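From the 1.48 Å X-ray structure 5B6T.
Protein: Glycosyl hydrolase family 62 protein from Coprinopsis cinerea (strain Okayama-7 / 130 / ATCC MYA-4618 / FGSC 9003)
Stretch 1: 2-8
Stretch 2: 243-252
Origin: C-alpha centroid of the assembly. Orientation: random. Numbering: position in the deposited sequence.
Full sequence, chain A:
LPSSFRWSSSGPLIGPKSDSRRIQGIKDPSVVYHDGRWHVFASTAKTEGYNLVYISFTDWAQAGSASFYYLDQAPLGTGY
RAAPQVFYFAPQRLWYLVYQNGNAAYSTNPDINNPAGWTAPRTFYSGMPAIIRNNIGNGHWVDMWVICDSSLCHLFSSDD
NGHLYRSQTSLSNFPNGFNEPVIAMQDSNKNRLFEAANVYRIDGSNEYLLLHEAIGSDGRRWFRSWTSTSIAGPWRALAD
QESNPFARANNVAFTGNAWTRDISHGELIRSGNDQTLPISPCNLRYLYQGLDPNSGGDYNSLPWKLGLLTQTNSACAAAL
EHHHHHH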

# COMPACT_ATOMS: atom_id res chain seq x y z
N PRO A 2 -12.11 11.61 11.99
CA PRO A 2 -13.40 11.06 12.44
C PRO A 2 -13.38 9.55 12.64
O PRO A 2 -12.41 8.87 12.25
CB PRO A 2 -14.36 11.46 11.31
CG PRO A 2 -13.49 11.54 10.11
CD PRO A 2 -12.15 12.02 10.58
N SER A 3 -14.45 9.02 13.22
CA SER A 3 -14.53 7.60 13.53
C SER A 3 -15.47 6.90 12.56
O SER A 3 -15.77 5.72 12.70
CB SER A 3 -14.99 7.41 14.99
OG SER A 3 -16.30 7.93 15.16
N SER A 4 -15.96 7.63 11.57
CA SER A 4 -16.67 7.04 10.44
C SER A 4 -16.24 7.82 9.21
O SER A 4 -15.72 8.93 9.31
CB SER A 4 -18.20 7.09 10.60
OG SER A 4 -18.66 8.42 10.60
N PHE A 5 -16.42 7.20 8.04
CA PHE A 5 -15.95 7.76 6.77
C PHE A 5 -16.98 7.68 5.68
O PHE A 5 -17.76 6.75 5.60
CB PHE A 5 -14.67 7.04 6.33
CG PHE A 5 -13.57 7.21 7.31
CD1 PHE A 5 -12.73 8.32 7.22
CD2 PHE A 5 -13.46 6.38 8.41
CE1 PHE A 5 -11.75 8.52 8.19
CE2 PHE A 5 -12.49 6.59 9.37
CZ PHE A 5 -11.64 7.66 9.24
N ARG A 6 -16.98 8.70 4.83
CA ARG A 6 -17.70 8.68 3.57
C ARG A 6 -16.80 9.21 2.47
O ARG A 6 -16.00 10.12 2.68
CB ARG A 6 -19.00 9.50 3.66
CG ARG A 6 -20.02 8.70 4.46
CD ARG A 6 -21.43 9.21 4.31
NE ARG A 6 -21.80 9.35 2.90
CZ ARG A 6 -22.16 8.38 2.06
NH1 ARG A 6 -22.25 7.11 2.42
NH2 ARG A 6 -22.47 8.73 0.82
N TRP A 7 -16.97 8.64 1.28
CA TRP A 7 -16.07 8.94 0.15
C TRP A 7 -16.86 9.16 -1.12
O TRP A 7 -17.98 8.63 -1.31
CB TRP A 7 -15.11 7.78 -0.14
CG TRP A 7 -14.38 7.25 1.03
CD1 TRP A 7 -14.78 6.23 1.84
CD2 TRP A 7 -13.11 7.70 1.54
NE1 TRP A 7 -13.83 6.02 2.81
CE2 TRP A 7 -12.80 6.91 2.65
CE3 TRP A 7 -12.22 8.71 1.16
CZ2 TRP A 7 -11.63 7.09 3.40
CZ3 TRP A 7 -11.05 8.88 1.88
CH2 TRP A 7 -10.76 8.06 3.00
N SER A 8 -16.21 9.87 -2.04
CA SER A 8 -16.62 9.96 -3.44
C SER A 8 -15.48 9.43 -4.30
O SER A 8 -14.34 9.89 -4.18
CB SER A 8 -16.94 11.41 -3.84
OG SER A 8 -17.24 11.47 -5.23
N SER A 243 -20.55 -2.49 8.81
CA SER A 243 -21.51 -1.38 8.97
C SER A 243 -20.89 -0.01 9.34
O SER A 243 -21.59 1.03 9.39
CB SER A 243 -22.56 -1.77 10.02
OG SER A 243 -21.94 -1.99 11.25
N ASN A 244 -19.60 -0.02 9.65
CA ASN A 244 -18.84 1.19 9.89
C ASN A 244 -17.40 0.98 9.40
O ASN A 244 -16.48 0.78 10.18
CB ASN A 244 -18.89 1.66 11.33
CG ASN A 244 -18.17 2.97 11.51
OD1 ASN A 244 -18.30 3.87 10.67
ND2 ASN A 244 -17.40 3.09 12.59
N PRO A 245 -17.22 0.99 8.07
CA PRO A 245 -15.94 0.56 7.50
C PRO A 245 -15.00 1.75 7.27
O PRO A 245 -15.46 2.88 7.20
CB PRO A 245 -16.36 -0.04 6.17
CG PRO A 245 -17.54 0.79 5.75
CD PRO A 245 -18.27 1.08 7.03
N PHE A 246 -13.70 1.51 7.08
CA PHE A 246 -12.89 2.62 6.64
C PHE A 246 -13.29 2.94 5.20
O PHE A 246 -13.59 4.09 4.88
CB PHE A 246 -11.39 2.30 6.74
CG PHE A 246 -10.54 3.44 6.30
CD1 PHE A 246 -10.38 4.56 7.12
CD2 PHE A 246 -9.94 3.42 5.05
CE1 PHE A 246 -9.61 5.65 6.70
CE2 PHE A 246 -9.19 4.50 4.60
CZ PHE A 246 -9.01 5.61 5.44
N ALA A 247 -13.29 1.93 4.34
CA ALA A 247 -13.68 2.12 2.94
C ALA A 247 -14.24 0.80 2.43
O ALA A 247 -13.60 -0.23 2.57
CB ALA A 247 -12.49 2.59 2.11
N ARG A 248 -15.42 0.85 1.84
CA ARG A 248 -16.16 -0.33 1.41
C ARG A 248 -17.25 0.15 0.45
O ARG A 248 -17.56 1.34 0.44
CB ARG A 248 -16.78 -1.00 2.63
CG ARG A 248 -17.46 -2.35 2.35
CD ARG A 248 -17.70 -3.14 3.64
NE ARG A 248 -18.39 -4.38 3.33
CZ ARG A 248 -19.70 -4.60 3.45
NH1 ARG A 248 -20.55 -3.71 3.97
NH2 ARG A 248 -20.18 -5.78 3.06
N ALA A 249 -17.80 -0.73 -0.36
CA ALA A 249 -18.84 -0.29 -1.30
C ALA A 249 -19.95 0.51 -0.61
O ALA A 249 -20.52 1.42 -1.23
CB ALA A 249 -19.44 -1.49 -2.01
N ASN A 250 -20.25 0.19 0.65
CA ASN A 250 -21.37 0.86 1.34
C ASN A 250 -21.06 2.22 1.93
O ASN A 250 -21.95 2.85 2.52
CB ASN A 250 -22.04 -0.04 2.39
CG ASN A 250 -21.12 -0.38 3.55
OD1 ASN A 250 -19.95 -0.58 3.33
ND2 ASN A 250 -21.65 -0.49 4.76
N ASN A 251 -19.83 2.70 1.81
CA ASN A 251 -19.58 4.11 2.12
C ASN A 251 -18.83 4.87 1.03
O ASN A 251 -18.22 5.92 1.29
CB ASN A 251 -18.89 4.30 3.50
CG ASN A 251 -17.42 3.92 3.51
OD1 ASN A 251 -16.95 3.23 2.62
ND2 ASN A 251 -16.71 4.30 4.56
N VAL A 252 -18.89 4.34 -0.17
CA VAL A 252 -18.27 4.96 -1.34
C VAL A 252 -19.33 5.31 -2.38
O VAL A 252 -19.97 4.43 -2.96
CB VAL A 252 -17.23 4.01 -1.96
CG1 VAL A 252 -16.74 4.54 -3.30
CG2 VAL A 252 -16.06 3.80 -0.99
O HOH W 1 -17.49 4.53 8.06

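Residues that touch here are at least 239 positions apart in the chain, and the contact closes progressively along the two stretches. The CA atoms of Ser4 and Asn244 lie 6.3 Å apart, those of Arg6 and Asn251 5.1 Å, and those of Trp7 and Val252 4.8 Å, where a parallel beta bridge forms. The register is not residue for residue: between Phe246 and Asn251 the second stretch makes a four-residue excursion, while their partners, Phe5 and Arg6, are adjacent. That excursion is the shape to read first, because the Asn251 side chain ties parts of it together.

Within its own stretch, Asn251 OD1 accepts from Arg248 N at 2.9 Å and Asn251 ND2 donates to Phe246 O at 3.1 Å, while Asn251 N donates to Arg248 O at 3.0 Å. The same amide group then reaches across: Asn251 ND2 donates to Phe5 O at 2.9 Å, and in return Trp7 N donates to Asn251 O at 3.0 Å. A side chain thus takes the place of a backbone donor just before the bridge.

The main bump is the Trp7 indole, and its hollow is lined by the Phe246 ring and carbonyl, Ala247 CB and Val252 CG2. Phe5 points its CA-to-CB bond toward the second stretch, and Phe246, starting sideways, brings its ring in over one face of the Phe5 ring; Phe5 CE2 and Phe246 CD1 approach to 3.7 Å. The edge of Phe246 meets the face of Phe5, with planes at 56°. Trp7, two residues on, repeats the motif, presenting its edge to the face of Phe246 in an offset arrangement, Trp7 CZ2 to Phe246 CZ at 3.6 Å. Phe246 is therefore an edge to one partner and a face to the other, which packs three rings without a parallel stack.

The indole must also pay for its buried N-H. Trp7 NE1 donates to Phe246 O at 2.8 Å, nearly straight at 167°, so the carbonyl meets the ring's edge in line with the N-H. Small side chains complete the fit: Trp7 CD1 lies 4.3 Å from Ala247 CB and 3.9 Å from Val252 CG2, and Trp7 and Val252 share a face of the sheet. The rule is to let one residue offer a buried indole both a ring face and a carbonyl.

At the more open end, polar contacts replace apolar packing. Asn244, sideways at CB, extends its amide so that Asn244 ND2 donates to Ser3 O at 3.1 Å, almost linearly. A water bridges the backbones, accepting from Phe5 N at 2.9 Å and lying 2.8 Å from both Asn244 OD1 and Pro245 O.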